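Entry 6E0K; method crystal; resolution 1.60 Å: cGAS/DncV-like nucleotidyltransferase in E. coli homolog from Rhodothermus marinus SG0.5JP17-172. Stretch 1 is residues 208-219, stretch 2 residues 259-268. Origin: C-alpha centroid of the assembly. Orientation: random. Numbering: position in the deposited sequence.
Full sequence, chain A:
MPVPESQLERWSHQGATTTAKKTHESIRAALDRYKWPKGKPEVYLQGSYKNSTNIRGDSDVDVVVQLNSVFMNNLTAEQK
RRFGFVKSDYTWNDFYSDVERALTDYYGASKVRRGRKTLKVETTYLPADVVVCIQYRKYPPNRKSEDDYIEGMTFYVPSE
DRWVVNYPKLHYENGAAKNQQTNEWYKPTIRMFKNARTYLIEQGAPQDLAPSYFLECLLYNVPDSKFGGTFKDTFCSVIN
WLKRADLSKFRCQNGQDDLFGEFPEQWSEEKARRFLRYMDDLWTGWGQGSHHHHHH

Stretch 1 208-219: DLAPSYFLECLL
Stretch 2, residues 259-268: LFGEFPEQWS

A helix packs against an irregular loop, the two burying 468 Å² between them with no direct hydrogen bond across; shape and one water hold the contact. In stretch 1, Ala210 and Pro211 form an extended lead-in (phi/psi -160/87 and -54/141), after Leu209 at -57/-41. Pro211 takes the N-cap position, and the helix runs from Ser212 through Leu219 and on beyond the stretch, its first turns set by Leu215 N to Pro211 O (2.9 Å) and Leu218 N to Phe214 O (2.8 Å). Stretch 2 folds back on itself: Trp267 N donates to Leu259 O (2.8 Å) and Gly261 N to Trp267 O (3.2 Å), while a type I turn from Phe263 to Gln266 closes with Gln266 N to Phe263 O (3.0 Å). Gln266 (m, t, chi3 -59°) turns back to accept from Phe263 N at its OE1 (3.2 Å). In register, the CA atoms of Phe214 and Trp267 lie 6.5 Å apart, those of Cys217 and Leu259 7.0 Å.

The main bump is Phe214 (chi1 m, chi2 -28°), pointing toward the loop into a hollow made by Leu259 and the backbone from Pro264 to Trp267. Phe214 CE1 lies 3.4 Å from Glu265 O and Phe214 CZ 4.1 Å from Pro264 O, both near the ring plane, at its edge; Trp267 N lies over one face. Trp267 (chi1 -150°, t; chi2 14°) answers with an offset stack: its five-membered ring and the Phe214 ring have centroids 4.5 Å apart and planes at 18°, with Phe214 CD2 3.4 Å from Trp267 CD1. The offset lets each CB cover the other's ring, Trp267 CB 3.8 Å from the Phe214 centroid and Phe214 CB 3.9 Å from that of the Trp267 six-membered ring.

The NE1-CZ2 side of the indole faces the lead-in, where Leu209 O meets the ring edge at Trp267 CZ2 (3.8 Å) and Pro211 CD approaches Trp267 NE1 (4.0 Å). Water 1 lies beside NE1, donating to Asp208 O (2.7 Å) and accepting from Trp267 NE1 (3.0 Å), so the indole nitrogen is satisfied.

Leu259 (t, p), the second bump, points toward the helix and spreads its methyls along one face of the helix, over Phe214, Cys217 and Leu218: Leu259 CD1 lies 3.9 Å from Phe214 CD1 and 3.7 Å from Cys217 CB, Leu259 CD2 3.8 Å from Leu218 N. Leu218 (t, p) bridges two aromatic edges, CD1 lying 4.1 Å from Phe260 CZ and CD2 4.1 Å from Trp267 CZ3.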

ATOM      1  N   ASP A 208      16.704  -0.379   2.251  1.00 18.77           N
ATOM      2  CA  ASP A 208      15.573  -1.248   1.958  1.00 17.88           C
ATOM      3  C   ASP A 208      15.340  -2.286   3.052  1.00 17.48           C
ATOM      4  O   ASP A 208      14.883  -3.396   2.767  1.00 16.47           O
ATOM      5  CB  ASP A 208      15.761  -1.917   0.595  1.00 21.59           C
ATOM      6  CG  ASP A 208      17.015  -2.771   0.517  1.00 26.73           C
ATOM      7  OD1 ASP A 208      17.849  -2.729   1.445  1.00 21.58           O
ATOM      8  OD2 ASP A 208      17.170  -3.492  -0.493  1.00 30.19           O
ATOM      9  N   LEU A 209      15.626  -1.930   4.305  1.00 14.52           N
ATOM     10  CA  LEU A 209      15.469  -2.872   5.409  1.00 13.48           C
ATOM     11  C   LEU A 209      14.043  -3.411   5.504  1.00 15.78           C
ATOM     12  O   LEU A 209      13.839  -4.603   5.752  1.00 15.07           O
ATOM     13  CB  LEU A 209      15.874  -2.191   6.714  1.00 12.04           C
ATOM     14  CG  LEU A 209      15.752  -3.026   7.988  1.00 12.44           C
ATOM     15  CD1 LEU A 209      16.674  -4.233   7.922  1.00 15.61           C
ATOM     16  CD2 LEU A 209      16.110  -2.147   9.151  1.00 15.00           C
ATOM     17  N   ALA A 210      13.043  -2.557   5.306  1.00 13.94           N
ATOM     18  CA  ALA A 210      11.681  -3.079   5.277  1.00 13.76           C
ATOM     19  C   ALA A 210      10.760  -2.099   4.569  1.00 13.48           C
ATOM     20  O   ALA A 210      10.132  -1.253   5.216  1.00 14.49           O
ATOM     21  CB  ALA A 210      11.170  -3.366   6.690  1.00 15.21           C
ATOM     22  N   PRO A 211      10.660  -2.182   3.244  1.00 13.91           N
ATOM     23  CA  PRO A 211       9.766  -1.279   2.512  1.00 16.78           C
ATOM     24  C   PRO A 211       8.356  -1.350   3.077  1.00 14.42           C
ATOM     25  O   PRO A 211       7.863  -2.425   3.425  1.00 13.12           O
ATOM     26  CB  PRO A 211       9.833  -1.804   1.074  1.00 18.03           C
ATOM     27  CG  PRO A 211      11.142  -2.560   1.004  1.00 19.49           C
ATOM     28  CD  PRO A 211      11.319  -3.158   2.365  1.00 15.98           C
ATOM     29  N   SER A 212       7.700  -0.184   3.156  1.00 14.16           N
ATOM     30  CA  SER A 212       6.482  -0.056   3.953  1.00 12.76           C
ATOM     31  C   SER A 212       5.410  -1.059   3.543  1.00 13.80           C
ATOM     32  O   SER A 212       4.805  -1.724   4.392  1.00 14.62           O
ATOM     33  CB  SER A 212       5.929   1.363   3.840  1.00 14.62           C
ATOM     34  OG  SER A 212       6.796   2.284   4.490  1.00 17.58           O
ATOM     35  N   TYR A 213       5.144  -1.173   2.249  1.00 13.65           N
ATOM     36  CA  TYR A 213       4.079  -2.071   1.826  1.00 13.62           C
ATOM     37  C   TYR A 213       4.395  -3.516   2.201  1.00 13.22           C
ATOM     38  O   TYR A 213       3.533  -4.237   2.722  1.00 13.61           O
ATOM     39  CB  TYR A 213       3.853  -1.923   0.322  1.00 13.00           C
ATOM     40  CG  TYR A 213       2.903  -2.938  -0.263  1.00 16.63           C
ATOM     41  CD1 TYR A 213       1.531  -2.791  -0.110  1.00 16.85           C
ATOM     42  CD2 TYR A 213       3.378  -4.029  -0.976  1.00 16.18           C
ATOM     43  CE1 TYR A 213       0.649  -3.701  -0.662  1.00 17.44           C
ATOM     44  CE2 TYR A 213       2.501  -4.963  -1.528  1.00 14.68           C
ATOM     45  CZ  TYR A 213       1.134  -4.787  -1.356  1.00 16.49           C
ATOM     46  OH  TYR A 213       0.244  -5.695  -1.902  1.00 16.64           O
ATOM     47  N   PHE A 214       5.634  -3.958   1.950  1.00 14.03           N
ATOM     48  CA  PHE A 214       6.023  -5.324   2.299  1.00 13.29           C
ATOM     49  C   PHE A 214       5.957  -5.552   3.804  1.00 12.67           C
ATOM     50  O   PHE A 214       5.588  -6.642   4.265  1.00 13.67           O
ATOM     51  CB  PHE A 214       7.434  -5.619   1.791  1.00 13.55           C
ATOM     52  CG  PHE A 214       7.557  -5.679   0.295  1.00 16.61           C
ATOM     53  CD1 PHE A 214       6.484  -6.050  -0.497  1.00 16.85           C
ATOM     54  CD2 PHE A 214       8.765  -5.366  -0.314  1.00 19.56           C
ATOM     55  CE1 PHE A 214       6.612  -6.111  -1.877  1.00 21.38           C
ATOM     56  CE2 PHE A 214       8.903  -5.416  -1.688  1.00 20.56           C
ATOM     57  CZ  PHE A 214       7.823  -5.793  -2.471  1.00 21.68           C
ATOM     58  N   LEU A 215       6.304  -4.529   4.590  1.00 12.87           N
ATOM     59  CA  LEU A 215       6.259  -4.679   6.043  1.00 13.19           C
ATOM     60  C   LEU A 215       4.822  -4.824   6.527  1.00 13.53           C
ATOM     61  O   LEU A 215       4.542  -5.657   7.397  1.00 14.17           O
ATOM     62  CB  LEU A 215       6.951  -3.488   6.715  1.00 13.48           C
ATOM     63  CG  LEU A 215       6.939  -3.484   8.239  1.00 12.85           C
ATOM     64  CD1 LEU A 215       7.586  -4.741   8.783  1.00 12.72           C
ATOM     65  CD2 LEU A 215       7.645  -2.228   8.739  1.00 13.95           C
ATOM     66  N   GLU A 216       3.893  -4.039   5.960  1.00 11.83           N
ATOM     67  CA  GLU A 216       2.477  -4.199   6.299  1.00 11.52           C
ATOM     68  C   GLU A 216       1.996  -5.600   5.968  1.00 15.14           C
ATOM     69  O   GLU A 216       1.323  -6.250   6.778  1.00 12.98           O
ATOM     70  CB  GLU A 216       1.618  -3.161   5.564  1.00 16.69           C
ATOM     71  CG  GLU A 216       1.817  -1.753   6.079  1.00 19.78           C
ATOM     72  CD  GLU A 216       0.761  -0.752   5.605  1.00 23.96           C
ATOM     73  OE1 GLU A 216      -0.332  -1.132   5.093  1.00 22.09           O
ATOM     74  OE2 GLU A 216       1.053   0.446   5.734  1.00 29.34           O
ATOM     75  N   CYS A 217       2.340  -6.088   4.773  1.00 12.77           N
ATOM     76  CA  CYS A 217       1.928  -7.431   4.383  1.00 13.79           C
ATOM     77  C   CYS A 217       2.527  -8.486   5.304  1.00 13.45           C
ATOM     78  O   CYS A 217       1.855  -9.461   5.655  1.00 12.60           O
ATOM     79  CB  CYS A 217       2.323  -7.708   2.927  1.00 12.85           C
ATOM     80  SG  CYS A 217       1.398  -6.736   1.706  1.00 16.61           S
ATOM     81  N   LEU A 218       3.793  -8.315   5.699  1.00 12.19           N
ATOM     82  CA  LEU A 218       4.419  -9.275   6.600  1.00 11.91           C
ATOM     83  C   LEU A 218       3.661  -9.345   7.918  1.00 11.39           C
ATOM     84  O   LEU A 218       3.320 -10.431   8.404  1.00 12.94           O
ATOM     85  CB  LEU A 218       5.882  -8.888   6.839  1.00 10.81           C
ATOM     86  CG  LEU A 218       6.690  -9.849   7.712  1.00 12.76           C
ATOM     87  CD1 LEU A 218       7.041 -11.106   6.909  1.00 15.93           C
ATOM     88  CD2 LEU A 218       7.954  -9.173   8.246  1.00 11.29           C
ATOM     89  N   LEU A 219       3.348  -8.179   8.487  1.00 10.62           N
ATOM     90  CA  LEU A 219       2.647  -8.142   9.766  1.00 10.71           C
ATOM     91  C   LEU A 219       1.204  -8.616   9.648  1.00  9.93           C
ATOM     92  O   LEU A 219       0.648  -9.156  10.620  1.00 11.32           O
ATOM     93  CB  LEU A 219       2.703  -6.717  10.324  1.00 11.07           C
ATOM     94  CG  LEU A 219       4.133  -6.289  10.675  1.00 11.97           C
ATOM     95  CD1 LEU A 219       4.206  -4.783  10.963  1.00 12.04           C
ATOM     96  CD2 LEU A 219       4.701  -7.086  11.855  1.00 13.92           C
ATOM     97  N   LEU A 259       3.230 -12.719  -1.093  1.00 18.94           N
ATOM     98  CA  LEU A 259       4.174 -11.721  -0.611  1.00 17.79           C
ATOM     99  C   LEU A 259       5.582 -11.996  -1.125  1.00 20.25           C
ATOM    100  O   LEU A 259       6.337 -11.058  -1.409  1.00 20.10           O
ATOM    101  CB  LEU A 259       4.159 -11.677   0.919  1.00 15.55           C
ATOM    102  CG  LEU A 259       5.174 -10.740   1.581  1.00 17.16           C
ATOM    103  CD1 LEU A 259       5.035  -9.324   1.024  1.00 15.64           C
ATOM    104  CD2 LEU A 259       4.957 -10.745   3.072  1.00 15.17           C
ATOM    105  N   PHE A 260       5.955 -13.266  -1.254  1.00 20.04           N
ATOM    106  CA  PHE A 260       7.318 -13.656  -1.588  1.00 21.49           C
ATOM    107  C   PHE A 260       7.383 -14.320  -2.956  1.00 24.25           C
ATOM    108  O   PHE A 260       6.546 -15.166  -3.290  1.00 27.94           O
ATOM    109  CB  PHE A 260       7.886 -14.596  -0.525  1.00 21.02           C
ATOM    110  CG  PHE A 260       7.948 -13.977   0.830  1.00 19.61           C
ATOM    111  CD1 PHE A 260       8.790 -12.904   1.061  1.00 18.74           C
ATOM    112  CD2 PHE A 260       7.153 -14.441   1.870  1.00 17.96           C
ATOM    113  CE1 PHE A 260       8.839 -12.309   2.292  1.00 16.55           C
ATOM    114  CE2 PHE A 260       7.202 -13.847   3.114  1.00 17.91           C
ATOM    115  CZ  PHE A 260       8.053 -12.777   3.325  1.00 17.17           C
ATOM    116  N   GLY A 261       8.394 -13.947  -3.729  1.00 25.76           N
ATOM    117  CA  GLY A 261       8.551 -14.509  -5.055  1.00 28.70           C
ATOM    118  C   GLY A 261       9.671 -13.818  -5.794  1.00 30.13           C
ATOM    119  O   GLY A 261      10.410 -13.011  -5.226  1.00 33.72           O
ATOM    120  N   GLU A 262       9.781 -14.140  -7.083  1.00 37.13           N
ATOM    121  CA  GLU A 262      10.903 -13.685  -7.891  1.00 44.75           C
ATOM    122  C   GLU A 262      10.667 -12.350  -8.582  1.00 49.74           C
ATOM    123  O   GLU A 262      11.627 -11.758  -9.086  1.00 56.27           O
ATOM    124  CB  GLU A 262      11.255 -14.740  -8.940  1.00 45.94           C
ATOM    125  CG  GLU A 262      11.926 -15.946  -8.335  1.00 54.03           C
ATOM    126  CD  GLU A 262      12.984 -15.549  -7.325  1.00 62.13           C
ATOM    127  OE1 GLU A 262      13.909 -14.794  -7.697  1.00 68.93           O
ATOM    128  OE2 GLU A 262      12.876 -15.972  -6.152  1.00 65.24           O
ATOM    129  N   PHE A 263       9.433 -11.867  -8.623  1.00 42.80           N
ATOM    130  CA  PHE A 263       9.172 -10.600  -9.283  1.00 45.68           C
ATOM    131  C   PHE A 263       9.507  -9.427  -8.359  1.00 42.38           C
ATOM    132  O   PHE A 263       9.491  -9.570  -7.133  1.00 40.94           O
ATOM    133  CB  PHE A 263       7.713 -10.525  -9.715  1.00 44.17           C
ATOM    134  CG  PHE A 263       7.352 -11.515 -10.784  1.00 54.06           C
ATOM    135  CD1 PHE A 263       7.557 -11.213 -12.121  1.00 57.57           C
ATOM    136  CD2 PHE A 263       6.813 -12.750 -10.457  1.00 53.54           C
ATOM    137  CE1 PHE A 263       7.230 -12.121 -13.112  1.00 58.95           C
ATOM    138  CE2 PHE A 263       6.481 -13.664 -11.444  1.00 58.78           C
ATOM    139  CZ  PHE A 263       6.690 -13.348 -12.772  1.00 60.41           C
ATOM    140  N   PRO A 264       9.838  -8.261  -8.926  1.00 42.50           N
ATOM    141  CA  PRO A 264      10.063  -7.074  -8.080  1.00 41.45           C
ATOM    142  C   PRO A 264       8.810  -6.592  -7.362  1.00 43.21           C
ATOM    143  O   PRO A 264       8.925  -5.850  -6.376  1.00 41.60           O
ATOM    144  CB  PRO A 264      10.584  -6.025  -9.073  1.00 47.90           C
ATOM    145  CG  PRO A 264      10.131  -6.505 -10.421  1.00 51.43           C
ATOM    146  CD  PRO A 264      10.146  -8.002 -10.343  1.00 49.82           C
ATOM    147  N   GLU A 265       7.620  -6.996  -7.819  1.00 38.58           N
ATOM    148  CA  GLU A 265       6.389  -6.726  -7.083  1.00 30.78           C
ATOM    149  C   GLU A 265       6.325  -7.489  -5.762  1.00 24.54           C
ATOM    150  O   GLU A 265       5.483  -7.180  -4.911  1.00 26.17           O
ATOM    151  CB  GLU A 265       5.178  -7.090  -7.949  1.00 40.36           C
ATOM    152  CG  GLU A 265       4.995  -6.238  -9.212  1.00 48.50           C
ATOM    153  CD  GLU A 265       6.069  -6.477 -10.270  1.00 53.02           C
ATOM    154  OE1 GLU A 265       6.592  -7.610 -10.354  1.00 51.89           O
ATOM    155  OE2 GLU A 265       6.394  -5.524 -11.011  1.00 53.18           O
ATOM    156  N   GLN A 266       7.181  -8.484  -5.578  1.00 25.09           N
ATOM    157  CA  GLN A 266       7.189  -9.316  -4.390  1.00 24.81           C
ATOM    158  C   GLN A 266       8.460  -9.074  -3.592  1.00 21.76           C
ATOM    159  O   GLN A 266       9.464  -8.574  -4.111  1.00 25.82           O
ATOM    160  CB  GLN A 266       7.080 -10.793  -4.779  1.00 26.31           C
ATOM    161  CG  GLN A 266       5.857 -11.056  -5.632  1.00 30.75           C
ATOM    162  CD  GLN A 266       5.889 -12.405  -6.280  1.00 36.58           C
ATOM    163  OE1 GLN A 266       6.810 -12.723  -7.033  1.00 36.18           O
ATOM    164  NE2 GLN A 266       4.886 -13.220  -5.989  1.00 45.71           N
ATOM    165  N   TRP A 267       8.403  -9.448  -2.323  1.00 19.98           N
ATOM    166  CA  TRP A 267       9.552  -9.365  -1.438  1.00 20.85           C
ATOM    167  C   TRP A 267      10.334 -10.672  -1.541  1.00 24.68           C
ATOM    168  O   TRP A 267      10.060 -11.520  -2.394  1.00 23.25           O
ATOM    169  CB  TRP A 267       9.090  -9.082  -0.012  1.00 19.50           C
ATOM    170  CG  TRP A 267      10.065  -8.297   0.823  1.00 16.66           C
ATOM    171  CD1 TRP A 267      11.158  -7.611   0.383  1.00 21.38           C
ATOM    172  CD2 TRP A 267      10.006  -8.100   2.241  1.00 17.62           C
ATOM    173  NE1 TRP A 267      11.792  -7.002   1.445  1.00 20.28           N
ATOM    174  CE2 TRP A 267      11.104  -7.288   2.596  1.00 19.11           C
ATOM    175  CE3 TRP A 267       9.129  -8.534   3.247  1.00 15.89           C
ATOM    176  CZ2 TRP A 267      11.350  -6.896   3.920  1.00 16.79           C
ATOM    177  CZ3 TRP A 267       9.366  -8.144   4.558  1.00 16.84           C
ATOM    178  CH2 TRP A 267      10.476  -7.332   4.882  1.00 13.14           C
ATOM    179  N   SER A 268      11.322 -10.857  -0.677  1.00 21.94           N
ATOM    180  CA  SER A 268      12.019 -12.127  -0.596  1.00 21.71           C
ATOM    181  C   SER A 268      12.079 -12.558   0.859  1.00 23.71           C
ATOM    182  O   SER A 268      12.129 -11.725   1.770  1.00 21.17           O
ATOM    183  CB  SER A 268      13.424 -12.051  -1.207  1.00 29.10           C
ATOM    184  OG  SER A 268      14.357 -11.447  -0.326  1.00 29.11           O
TER
HETATM  185  O   HOH W   1      13.993  -5.097   0.888  1.00 22.75           O